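Local coordinates for 3-phytase (Klebsiella pneumoniae, PDB 2WNH), which probably removes phosphate from phytate (inositol hexakisphosphate), starting at the 3-position, as a member of the histidine acid phosphatase family, at residues D128-T133 with S264-A269. The protein carries 3 engineered substitutions. Residues are numbered along the deposited sequence; the frame is centred on the assembly and turned at random.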
loop_
_atom_site.group_PDB
_atom_site.type_symbol
_atom_site.label_atom_id
_atom_site.label_comp_id
_atom_site.label_asym_id
_atom_site.label_seq_id
_atom_site.Cartn_x
_atom_site.Cartn_y
_atom_site.Cartn_z
ATOM N N ASP B 128 6.678 -9.315 38.457
ATOM C CA ASP B 128 6.793 -7.884 38.231
ATOM C C ASP B 128 6.029 -7.224 39.368
ATOM O O ASP B 128 4.886 -7.567 39.588
ATOM C CB ASP B 128 6.166 -7.538 36.867
ATOM C CG ASP B 128 6.233 -6.049 36.520
ATOM O OD1 ASP B 128 6.036 -5.179 37.404
ATOM O OD2 ASP B 128 6.454 -5.758 35.321
ATOM N N PRO B 129 6.657 -6.279 40.099
ATOM C CA PRO B 129 6.004 -5.684 41.280
ATOM C C PRO B 129 4.752 -4.827 41.003
ATOM O O PRO B 129 4.022 -4.494 41.928
ATOM C CB PRO B 129 7.114 -4.819 41.890
ATOM C CG PRO B 129 7.979 -4.459 40.739
ATOM C CD PRO B 129 7.992 -5.689 39.864
ATOM N N LEU B 130 4.485 -4.494 39.741
ATOM C CA LEU B 130 3.232 -3.837 39.395
ATOM C C LEU B 130 2.080 -4.830 39.268
ATOM O O LEU B 130 0.929 -4.453 39.433
ATOM C CB LEU B 130 3.371 -3.132 38.049
ATOM C CG LEU B 130 4.261 -1.893 37.968
ATOM C CD1 LEU B 130 4.425 -1.529 36.492
ATOM C CD2 LEU B 130 3.644 -0.728 38.776
ATOM N N PHE B 131 2.407 -6.084 38.958
ATOM C CA PHE B 131 1.409 -7.071 38.549
ATOM C C PHE B 131 1.272 -8.305 39.463
ATOM O O PHE B 131 0.167 -8.648 39.869
ATOM C CB PHE B 131 1.683 -7.517 37.106
ATOM C CG PHE B 131 1.838 -6.376 36.122
ATOM C CD1 PHE B 131 0.872 -5.378 36.000
ATOM C CD2 PHE B 131 2.955 -6.333 35.283
ATOM C CE1 PHE B 131 1.033 -4.337 35.074
ATOM C CE2 PHE B 131 3.101 -5.320 34.341
ATOM C CZ PHE B 131 2.159 -4.317 34.247
ATOM N N GLN B 132 2.393 -8.964 39.757
ATOM C CA GLN B 132 2.432 -10.131 40.654
ATOM C C GLN B 132 2.621 -9.617 42.075
ATOM O O GLN B 132 3.612 -9.924 42.741
ATOM C CB GLN B 132 3.581 -11.069 40.256
ATOM C CG GLN B 132 3.286 -11.911 39.010
ATOM C CD GLN B 132 3.297 -11.104 37.707
ATOM O OE1 GLN B 132 4.214 -10.321 37.471
ATOM N NE2 GLN B 132 2.269 -11.291 36.863
ATOM N N THR B 133 1.662 -8.812 42.517
ATOM C CA THR B 133 1.764 -8.098 43.793
ATOM C C THR B 133 1.674 -9.030 45.013
ATOM O O THR B 133 2.103 -8.678 46.116
ATOM C CB THR B 133 0.707 -6.977 43.888
ATOM O OG1 THR B 133 -0.597 -7.519 43.629
ATOM C CG2 THR B 133 1.020 -5.881 42.888
ATOM N N SER B 264 -2.914 -1.000 44.769
ATOM C CA SER B 264 -2.479 0.391 44.986
ATOM C C SER B 264 -1.200 0.753 44.245
ATOM O O SER B 264 -1.073 1.867 43.753
ATOM C CB SER B 264 -2.298 0.704 46.479
ATOM O OG SER B 264 -3.556 0.743 47.136
ATOM N N VAL B 265 -0.259 -0.184 44.177
ATOM C CA VAL B 265 1.028 0.062 43.514
ATOM C C VAL B 265 0.822 0.384 42.019
ATOM O O VAL B 265 1.497 1.254 41.459
ATOM C CB VAL B 265 1.996 -1.121 43.749
ATOM C CG1 VAL B 265 1.474 -2.409 43.097
ATOM C CG2 VAL B 265 3.417 -0.790 43.320
ATOM N N LEU B 266 -0.155 -0.288 41.411
ATOM C CA LEU B 266 -0.413 -0.136 39.978
ATOM C C LEU B 266 -1.208 1.124 39.704
ATOM O O LEU B 266 -0.889 1.890 38.786
ATOM C CB LEU B 266 -1.158 -1.378 39.444
ATOM C CG LEU B 266 -1.546 -1.407 37.955
ATOM C CD1 LEU B 266 -0.344 -1.107 37.018
ATOM C CD2 LEU B 266 -2.177 -2.773 37.616
ATOM N N LEU B 267 -2.253 1.376 40.478
ATOM C CA LEU B 267 -2.975 2.617 40.241
ATOM C C LEU B 267 -2.036 3.798 40.475
ATOM O O LEU B 267 -2.030 4.755 39.693
ATOM C CB LEU B 267 -4.237 2.736 41.100
ATOM C CG LEU B 267 -4.989 4.081 40.962
ATOM C CD1 LEU B 267 -5.446 4.367 39.525
ATOM C CD2 LEU B 267 -6.213 4.111 41.865
ATOM N N ASN B 268 -1.247 3.736 41.544
ATOM C CA ASN B 268 -0.288 4.810 41.798
ATOM C C ASN B 268 0.661 5.084 40.613
ATOM O O ASN B 268 0.913 6.268 40.259
ATOM C CB ASN B 268 0.516 4.523 43.059
ATOM C CG ASN B 268 1.369 5.696 43.461
ATOM O OD1 ASN B 268 0.863 6.806 43.692
ATOM N ND2 ASN B 268 2.668 5.473 43.521
ATOM N N ALA B 269 1.193 4.000 40.040
ATOM C CA ALA B 269 2.094 4.053 38.879
ATOM C C ALA B 269 1.394 4.672 37.673
ATOM O O ALA B 269 1.996 5.472 36.917
ATOM C CB ALA B 269 2.628 2.675 38.537
#
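With CG beside the backbone N and anti to the carbonyl carbon (chi1 -70°), L130 reaches from its loop to helix 256-274, its CD2 ending on A269, while L266 holds CG anti to its own N (chi1 179°) and V265 (chi1 65°) places CG1 between N and C, against P129 O and T133 CG2. An Asx turn shapes the loop in this histidine acid phosphatase fold: D128 OD1 accepts from L130 N at 2.9 Å through its anti lone pair, and R94, on the sheet strand 91-95, forms a salt bridge to the same oxygen. D128 O takes both F131 N and Q132 N, and Q132 OE1 curls back to D128 N at 2.8 Å, using an in-plane lone pair, so the N-H groups of D128, L130, F131 and Q132 are all held within the loop itself. No hydrogen bond joins loop to helix; the buried interface is van der Waals packing. The CD2 branch of L130 meets A269 CB at 3.6 Å, one helical turn beyond V265. L130 O lies 3.7 Å from L266 CB, and from there L266 extends CD1 to F131 CE1 at 4.0 Å, the two side chains crossing obliquely; L130 CB covers one face of that ring, 3.8 Å above its centre. L266 thus sits between the loop, L287 of strand 284-289 and V297 of helix 291-301. T133 OG1 is hydrogen-bonded to R262 O, three residues before V265, and T133 CG2 runs alongside V265 CG1, 3.5 Å away and oppositely directed; P129 O sits 3.5 Å from that same V265 CG1.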